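Major capsid protein (Faustovirus, PDB 5J7O) probably builds the capsid shell of a large double-stranded DNA virus, as a double jelly-roll protein that assembles into trimers. Local coordinates at residues Y150-Q155 / T345-L350; Y157-G162 / P337-L342. All coordinates share one frame; numbering follows the deposited sequence.

Interaction 1: residues Y150-Q155 / T345-L350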
ATOM      1  N   TYR B 150      16.183  45.270  16.503  1.00 39.71           N
ATOM      2  CA  TYR B 150      16.723  44.610  17.681  1.00 40.33           C
ATOM      3  C   TYR B 150      16.328  43.140  17.609  1.00 40.59           C
ATOM      4  O   TYR B 150      15.137  42.814  17.633  1.00 40.47           O
ATOM      5  CB  TYR B 150      16.191  45.270  18.954  1.00 40.94           C
ATOM      6  CG  TYR B 150      16.717  44.709  20.259  1.00 40.14           C
ATOM      7  CD1 TYR B 150      18.023  44.948  20.667  1.00 39.31           C
ATOM      8  CD2 TYR B 150      15.894  43.970  21.098  1.00 39.39           C
ATOM      9  CE1 TYR B 150      18.501  44.449  21.866  1.00 38.75           C
ATOM     10  CE2 TYR B 150      16.362  43.467  22.299  1.00 38.15           C
ATOM     11  CZ  TYR B 150      17.666  43.710  22.678  1.00 37.29           C
ATOM     12  OH  TYR B 150      18.133  43.210  23.872  1.00 34.91           O
ATOM     13  N   THR B 151      17.320  42.261  17.492  1.00 41.34           N
ATOM     14  CA  THR B 151      17.089  40.834  17.307  1.00 39.60           C
ATOM     15  C   THR B 151      17.370  40.111  18.618  1.00 38.55           C
ATOM     16  O   THR B 151      18.502  40.131  19.111  1.00 39.51           O
ATOM     17  CB  THR B 151      17.965  40.277  16.184  1.00 39.25           C
ATOM     18  OG1 THR B 151      17.708  41.002  14.975  1.00 38.75           O
ATOM     19  CG2 THR B 151      17.658  38.806  15.956  1.00 40.87           C
ATOM     20  N   LEU B 152      16.343  39.470  19.171  1.00 37.06           N
ATOM     21  CA  LEU B 152      16.408  38.841  20.484  1.00 38.11           C
ATOM     22  C   LEU B 152      16.287  37.330  20.328  1.00 36.82           C
ATOM     23  O   LEU B 152      15.295  36.837  19.780  1.00 36.50           O
ATOM     24  CB  LEU B 152      15.304  39.376  21.395  1.00 40.48           C
ATOM     25  CG  LEU B 152      15.365  38.974  22.869  1.00 42.55           C
ATOM     26  CD1 LEU B 152      16.472  39.732  23.587  1.00 41.79           C
ATOM     27  CD2 LEU B 152      14.021  39.202  23.544  1.00 44.41           C
ATOM     28  N   TYR B 153      17.287  36.602  20.818  1.00 35.92           N
ATOM     29  CA  TYR B 153      17.322  35.148  20.759  1.00 36.11           C
ATOM     30  C   TYR B 153      17.031  34.583  22.142  1.00 35.00           C
ATOM     31  O   TYR B 153      17.710  34.930  23.113  1.00 33.76           O
ATOM     32  CB  TYR B 153      18.684  34.646  20.269  1.00 35.07           C
ATOM     33  CG  TYR B 153      19.175  35.282  18.986  1.00 35.96           C
ATOM     34  CD1 TYR B 153      19.862  36.489  19.006  1.00 36.88           C
ATOM     35  CD2 TYR B 153      18.967  34.667  17.759  1.00 34.84           C
ATOM     36  CE1 TYR B 153      20.320  37.071  17.838  1.00 37.67           C
ATOM     37  CE2 TYR B 153      19.423  35.240  16.586  1.00 35.62           C
ATOM     38  CZ  TYR B 153      20.099  36.442  16.632  1.00 36.78           C
ATOM     39  OH  TYR B 153      20.552  37.017  15.467  1.00 35.95           O
ATOM     40  N   THR B 154      16.035  33.704  22.228  1.00 35.41           N
ATOM     41  CA  THR B 154      15.682  33.054  23.483  1.00 38.19           C
ATOM     42  C   THR B 154      15.551  31.558  23.252  1.00 36.34           C
ATOM     43  O   THR B 154      14.897  31.127  22.298  1.00 38.18           O
ATOM     44  CB  THR B 154      14.375  33.611  24.061  1.00 40.52           C
ATOM     45  OG1 THR B 154      14.430  35.041  24.089  1.00 44.02           O
ATOM     46  CG2 THR B 154      14.154  33.090  25.476  1.00 41.88           C
ATOM     47  N   GLN B 155      16.176  30.771  24.125  1.00 35.56           N
ATOM     48  CA  GLN B 155      16.070  29.320  24.094  1.00 36.56           C
ATOM     49  C   GLN B 155      15.719  28.811  25.484  1.00 39.46           C
ATOM     50  O   GLN B 155      16.247  29.303  26.486  1.00 39.00           O
ATOM     51  CB  GLN B 155      17.368  28.668  23.601  1.00 32.57           C
ATOM     52  CG  GLN B 155      17.637  28.873  22.119  1.00 31.22           C
ATOM     53  CD  GLN B 155      18.897  28.171  21.651  1.00 31.80           C
ATOM     54  OE1 GLN B 155      20.006  28.542  22.031  1.00 31.88           O
ATOM     55  NE2 GLN B 155      18.730  27.146  20.822  1.00 31.35           N
ATOM     56  N   THR B 345      13.460  30.479  19.944  1.00 36.70           N
ATOM     57  CA  THR B 345      12.653  31.637  19.582  1.00 38.48           C
ATOM     58  C   THR B 345      13.549  32.799  19.182  1.00 36.77           C
ATOM     59  O   THR B 345      14.490  33.145  19.906  1.00 37.21           O
ATOM     60  CB  THR B 345      11.741  32.060  20.736  1.00 42.77           C
ATOM     61  OG1 THR B 345      12.508  32.169  21.940  1.00 50.65           O
ATOM     62  CG2 THR B 345      10.640  31.045  20.936  1.00 39.24           C
ATOM     63  N   VAL B 346      13.250  33.397  18.032  1.00 34.77           N
ATOM     64  CA  VAL B 346      13.880  34.633  17.584  1.00 34.02           C
ATOM     65  C   VAL B 346      12.797  35.691  17.455  1.00 33.35           C
ATOM     66  O   VAL B 346      11.776  35.464  16.793  1.00 28.86           O
ATOM     67  CB  VAL B 346      14.624  34.450  16.248  1.00 34.39           C
ATOM     68  CG1 VAL B 346      15.145  35.792  15.750  1.00 34.81           C
ATOM     69  CG2 VAL B 346      15.764  33.459  16.401  1.00 34.66           C
ATOM     70  N   GLU B 347      13.009  36.836  18.097  1.00 34.09           N
ATOM     71  CA  GLU B 347      12.108  37.974  18.001  1.00 34.21           C
ATOM     72  C   GLU B 347      12.870  39.159  17.432  1.00 33.66           C
ATOM     73  O   GLU B 347      13.986  39.454  17.872  1.00 33.60           O
ATOM     74  CB  GLU B 347      11.514  38.335  19.365  1.00 34.79           C
ATOM     75  CG  GLU B 347      10.641  37.253  19.971  1.00 37.12           C
ATOM     76  CD  GLU B 347      10.331  37.512  21.431  1.00 39.42           C
ATOM     77  OE1 GLU B 347       9.208  37.964  21.738  1.00 39.24           O
ATOM     78  OE2 GLU B 347      11.221  37.271  22.273  1.00 40.90           O
ATOM     79  N   THR B 348      12.273  39.828  16.452  1.00 34.56           N
ATOM     80  CA  THR B 348      12.837  41.033  15.862  1.00 35.99           C
ATOM     81  C   THR B 348      11.927  42.210  16.180  1.00 36.59           C
ATOM     82  O   THR B 348      10.708  42.127  15.991  1.00 37.89           O
ATOM     83  CB  THR B 348      13.007  40.886  14.348  1.00 35.79           C
ATOM     84  OG1 THR B 348      11.736  40.618  13.745  1.00 36.16           O
ATOM     85  CG2 THR B 348      13.968  39.750  14.027  1.00 35.76           C
ATOM     86  N   LEU B 349      12.518  43.297  16.668  1.00 35.39           N
ATOM     87  CA  LEU B 349      11.789  44.514  17.012  1.00 36.12           C
ATOM     88  C   LEU B 349      12.302  45.644  16.129  1.00 36.14           C
ATOM     89  O   LEU B 349      13.456  46.064  16.259  1.00 36.33           O
ATOM     90  CB  LEU B 349      11.950  44.864  18.491  1.00 36.64           C
ATOM     91  CG  LEU B 349      11.154  44.059  19.523  1.00 36.89           C
ATOM     92  CD1 LEU B 349      11.789  42.700  19.785  1.00 33.89           C
ATOM     93  CD2 LEU B 349      11.016  44.849  20.816  1.00 38.47           C
ATOM     94  N   LEU B 350      11.445  46.134  15.236  1.00 36.57           N
ATOM     95  CA  LEU B 350      11.791  47.246  14.355  1.00 37.66           C
ATOM     96  C   LEU B 350      11.292  48.535  14.997  1.00 39.79           C
ATOM     97  O   LEU B 350      10.111  48.879  14.895  1.00 39.53           O
ATOM     98  CB  LEU B 350      11.194  47.045  12.966  1.00 36.17           C
ATOM     99  CG  LEU B 350      11.337  48.202  11.971  1.00 37.71           C
ATOM    100  CD1 LEU B 350      12.800  48.536  11.726  1.00 38.39           C
ATOM    101  CD2 LEU B 350      10.633  47.876  10.663  1.00 33.56           C
TER
HETATM  102  O   HOH W   1      13.785  36.069  21.851  1.00 30.74           O

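Interaction 2: residues Y157-G162 / P337-L342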
ATOM      1  N   TYR B 157      13.502  25.172  27.639  1.00 39.12           N
ATOM      2  CA  TYR B 157      12.993  23.810  27.584  1.00 38.22           C
ATOM      3  C   TYR B 157      11.534  23.792  28.010  1.00 39.32           C
ATOM      4  O   TYR B 157      11.156  24.436  28.993  1.00 42.37           O
ATOM      5  CB  TYR B 157      13.808  22.870  28.476  1.00 37.34           C
ATOM      6  CG  TYR B 157      15.247  22.717  28.048  1.00 36.73           C
ATOM      7  CD1 TYR B 157      15.573  22.095  26.849  1.00 35.78           C
ATOM      8  CD2 TYR B 157      16.282  23.189  28.843  1.00 35.78           C
ATOM      9  CE1 TYR B 157      16.888  21.951  26.454  1.00 35.39           C
ATOM     10  CE2 TYR B 157      17.600  23.048  28.458  1.00 36.08           C
ATOM     11  CZ  TYR B 157      17.897  22.430  27.261  1.00 36.07           C
ATOM     12  OH  TYR B 157      19.210  22.289  26.873  1.00 36.73           O
ATOM     13  N   VAL B 158      10.716  23.052  27.260  1.00 37.02           N
ATOM     14  CA  VAL B 158       9.292  22.924  27.535  1.00 35.34           C
ATOM     15  C   VAL B 158       8.890  21.465  27.377  1.00 35.28           C
ATOM     16  O   VAL B 158       9.590  20.666  26.753  1.00 35.33           O
ATOM     17  CB  VAL B 158       8.433  23.812  26.604  1.00 33.14           C
ATOM     18  CG1 VAL B 158       8.643  25.285  26.918  1.00 33.55           C
ATOM     19  CG2 VAL B 158       8.759  23.522  25.146  1.00 26.48           C
ATOM     20  N   ASN B 159       7.748  21.121  27.965  1.00 35.32           N
ATOM     21  CA  ASN B 159       7.105  19.846  27.689  1.00 35.25           C
ATOM     22  C   ASN B 159       6.128  20.045  26.532  1.00 35.88           C
ATOM     23  O   ASN B 159       6.086  21.111  25.912  1.00 35.88           O
ATOM     24  CB  ASN B 159       6.437  19.294  28.949  1.00 34.00           C
ATOM     25  CG  ASN B 159       5.534  20.305  29.629  1.00 34.01           C
ATOM     26  OD1 ASN B 159       5.253  21.373  29.085  1.00 31.35           O
ATOM     27  ND2 ASN B 159       5.069  19.966  30.827  1.00 36.61           N
ATOM     28  N   GLN B 160       5.330  19.019  26.218  1.00 36.63           N
ATOM     29  CA  GLN B 160       4.419  19.133  25.081  1.00 35.84           C
ATOM     30  C   GLN B 160       3.400  20.245  25.297  1.00 34.22           C
ATOM     31  O   GLN B 160       3.072  20.985  24.361  1.00 33.02           O
ATOM     32  CB  GLN B 160       3.705  17.806  24.824  1.00 35.37           C
ATOM     33  CG  GLN B 160       2.819  17.853  23.585  1.00 36.27           C
ATOM     34  CD  GLN B 160       2.003  16.595  23.385  1.00 37.34           C
ATOM     35  OE1 GLN B 160       1.437  16.048  24.333  1.00 38.08           O
ATOM     36  NE2 GLN B 160       1.934  16.129  22.143  1.00 37.76           N
ATOM     37  N   GLN B 161       2.895  20.386  26.524  1.00 34.16           N
ATOM     38  CA  GLN B 161       1.912  21.425  26.802  1.00 35.17           C
ATOM     39  C   GLN B 161       2.520  22.821  26.759  1.00 36.06           C
ATOM     40  O   GLN B 161       1.776  23.804  26.678  1.00 37.79           O
ATOM     41  CB  GLN B 161       1.256  21.172  28.161  1.00 36.05           C
ATOM     42  CG  GLN B 161      -0.115  21.809  28.310  1.00 38.34           C
ATOM     43  CD  GLN B 161      -0.812  21.404  29.593  1.00 42.71           C
ATOM     44  OE1 GLN B 161      -0.166  21.120  30.601  1.00 44.86           O
ATOM     45  NE2 GLN B 161      -2.139  21.371  29.560  1.00 43.32           N
ATOM     46  N   GLY B 162       3.846  22.932  26.807  1.00 36.56           N
ATOM     47  CA  GLY B 162       4.518  24.209  26.712  1.00 38.77           C
ATOM     48  C   GLY B 162       5.017  24.779  28.022  1.00 40.89           C
ATOM     49  O   GLY B 162       5.544  25.898  28.026  1.00 41.11           O
ATOM     50  N   PRO B 337      14.267  10.897  22.787  1.00 32.44           N
ATOM     51  CA  PRO B 337      13.765  12.042  23.556  1.00 32.53           C
ATOM     52  C   PRO B 337      12.335  11.823  24.023  1.00 32.93           C
ATOM     53  O   PRO B 337      11.501  11.269  23.302  1.00 33.37           O
ATOM     54  CB  PRO B 337      13.858  13.205  22.561  1.00 31.93           C
ATOM     55  CG  PRO B 337      14.921  12.799  21.609  1.00 31.03           C
ATOM     56  CD  PRO B 337      14.803  11.307  21.477  1.00 30.40           C
ATOM     57  N   GLY B 338      12.060  12.260  25.243  1.00 31.80           N
ATOM     58  CA  GLY B 338      10.753  12.136  25.861  1.00 29.68           C
ATOM     59  C   GLY B 338       9.963  13.425  25.785  1.00 30.02           C
ATOM     60  O   GLY B 338       9.984  14.131  24.770  1.00 25.88           O
ATOM     61  N   ASN B 339       9.264  13.739  26.873  1.00 32.93           N
ATOM     62  CA  ASN B 339       8.437  14.945  26.941  1.00 33.59           C
ATOM     63  C   ASN B 339       9.280  16.147  27.375  1.00 37.34           C
ATOM     64  O   ASN B 339       9.022  16.807  28.383  1.00 41.48           O
ATOM     65  CB  ASN B 339       7.257  14.723  27.881  1.00 32.30           C
ATOM     66  CG  ASN B 339       6.205  15.808  27.760  1.00 34.04           C
ATOM     67  OD1 ASN B 339       6.082  16.456  26.722  1.00 36.28           O
ATOM     68  ND2 ASN B 339       5.440  16.013  28.826  1.00 35.10           N
ATOM     69  N   LEU B 340      10.314  16.420  26.582  1.00 35.97           N
ATOM     70  CA  LEU B 340      11.216  17.539  26.832  1.00 35.25           C
ATOM     71  C   LEU B 340      11.650  18.098  25.487  1.00 35.61           C
ATOM     72  O   LEU B 340      12.223  17.371  24.671  1.00 35.64           O
ATOM     73  CB  LEU B 340      12.429  17.097  27.654  1.00 33.74           C
ATOM     74  CG  LEU B 340      13.424  18.181  28.076  1.00 33.82           C
ATOM     75  CD1 LEU B 340      12.810  19.106  29.116  1.00 34.84           C
ATOM     76  CD2 LEU B 340      14.707  17.552  28.597  1.00 33.84           C
ATOM     77  N   PHE B 341      11.379  19.381  25.256  1.00 35.62           N
ATOM     78  CA  PHE B 341      11.618  20.007  23.965  1.00 35.43           C
ATOM     79  C   PHE B 341      12.404  21.295  24.146  1.00 37.47           C
ATOM     80  O   PHE B 341      12.149  22.063  25.078  1.00 39.99           O
ATOM     81  CB  PHE B 341      10.299  20.306  23.243  1.00 35.29           C
ATOM     82  CG  PHE B 341       9.375  19.126  23.157  1.00 33.86           C
ATOM     83  CD1 PHE B 341       9.451  18.246  22.090  1.00 34.02           C
ATOM     84  CD2 PHE B 341       8.431  18.895  24.145  1.00 32.60           C
ATOM     85  CE1 PHE B 341       8.602  17.159  22.011  1.00 34.54           C
ATOM     86  CE2 PHE B 341       7.581  17.811  24.071  1.00 33.83           C
ATOM     87  CZ  PHE B 341       7.666  16.940  23.002  1.00 33.86           C
ATOM     88  N   LEU B 342      13.356  21.528  23.246  1.00 38.24           N
ATOM     89  CA  LEU B 342      14.114  22.771  23.219  1.00 39.08           C
ATOM     90  C   LEU B 342      13.362  23.791  22.373  1.00 40.09           C
ATOM     91  O   LEU B 342      13.174  23.587  21.169  1.00 40.72           O
ATOM     92  CB  LEU B 342      15.518  22.545  22.658  1.00 39.33           C
ATOM     93  CG  LEU B 342      16.359  23.810  22.457  1.00 39.82           C
ATOM     94  CD1 LEU B 342      16.851  24.359  23.787  1.00 38.10           C
ATOM     95  CD2 LEU B 342      17.521  23.550  21.513  1.00 39.57           C
TER
HETATM   96  O   HOH W   2       3.098  18.254  28.710  1.00 31.25           O

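Interaction 1: residues Y150-Q155 / T345-L350
T154 and T345 meet at one end of an antiparallel strand pair, where T154 O is gripped by two donors of the same residue. T345 N bonds T154 O at 2.8 Å. The hydroxyl T345 OG1 donates from above the carbonyl plane and is closer, 2.6 Å from T154 O. Its torsion explains this: OG1 sits between the backbone N and the carbonyl carbon (chi1 50°), turned onto the opposite strand. On the same face L152 and E347 run alongside one another in the same direction, and L152 CD2 rests 3.6 Å from carboxylate atom E347 OE2. A water joins this face together, donating to E347 OE2 at 2.9 Å, contacting T154 OG1 and giving a weak bond to L152 O. Y150 completes the face, with L349 CD1 at the edge of its ring. The opposite face carries T151, Y153, V346 and T348: V346 spreads its two methyls, CG2 to Y153 CD2 (3.7 Å) and CG1 to T151 CG2 (3.9 Å). Backbone bonds of the pairs Y150–L349, L152–E347 and T154–T345 hold the strands in register. In the second shell, Y367 OH bonds E347 OE1 and D130 OD2 bonds Y150 OH, giving each polar end a partner outside the pair. A second subunit packs on the Y153 and V346 face through its L254 and P250. This is regular antiparallel pairing within a mixed sheet of a double jelly-roll capsid protein: strands 149-158 and 341-351 are neighbours, flanked by strand 138-142 beyond the first and strand 364-375 beyond the second.

Interaction 2: residues Y157-G162 / P337-L342
N339 has CG anti to its backbone N (chi1 -167°), which brings CG close to N159 and Q160; the amide beyond it meets both. F341 has CG anti to its carbonyl carbon (chi1 -51°). N339 OD1 accepts a hydrogen bond from Q160 N at 2.7 Å, the donor tilted somewhat from the amide plane and the bond bent to 141° at the hydrogen. The other branch, N339 ND2, lies 3.4 Å from N159 CB and also donates to a water that accepts from Q161 N. The amide of N339 thus spans the start of the type I turn N159–G162, which is closed by G162 N to N159 O. The edge of the F341 ring meets V158 O, N159 C and Q160 N: CE2 comes within 3.3 Å of Q160 N and CD2 within 3.4 Å of V158 O. Before the turn the two segments pair as antiparallel strands: V158 and F341 exchange two backbone bonds, and their side chains cross at about a right angle, V158 CG2 lying 4.0 Å from F341 CB. On the face of Y157 and L342, Y157 CE1 meets L342 CD1 at 3.6 Å, while L340 CD1 touches Y157 CB; the phenol oxygen bonds A121 O. I241 of the third subunit packs on N339 and F341, and W247 O of that subunit accepts from Q161 NE2. The contact is the end of a jelly-roll strand pairing, where strand 149-158 gives way to the turn and strand 341-351 begins, with strand 364-375 next to the latter and P375 against F341.

Interactions 1 and 2 are successive parts of one antiparallel pairing between strands 149-158 and 341-351, their centres about 21 Å apart. In sequence, the segments of interaction 2 both fall between those of interaction 1. The two meet where Q155 NE2 packs 3.9 Å from L342 CD2, and Q155 is further tied to T344 OG1 between them. Interaction 1 is regular strand pairing, whereas interaction 2 marks its end, as 157-162 turns away and 337-342 leads in. Both border subunit interfaces: the second subunit touches both, with its T263 against Q155 and L342, whereas the third packs on interaction 2. This fits a part in trimer contacts.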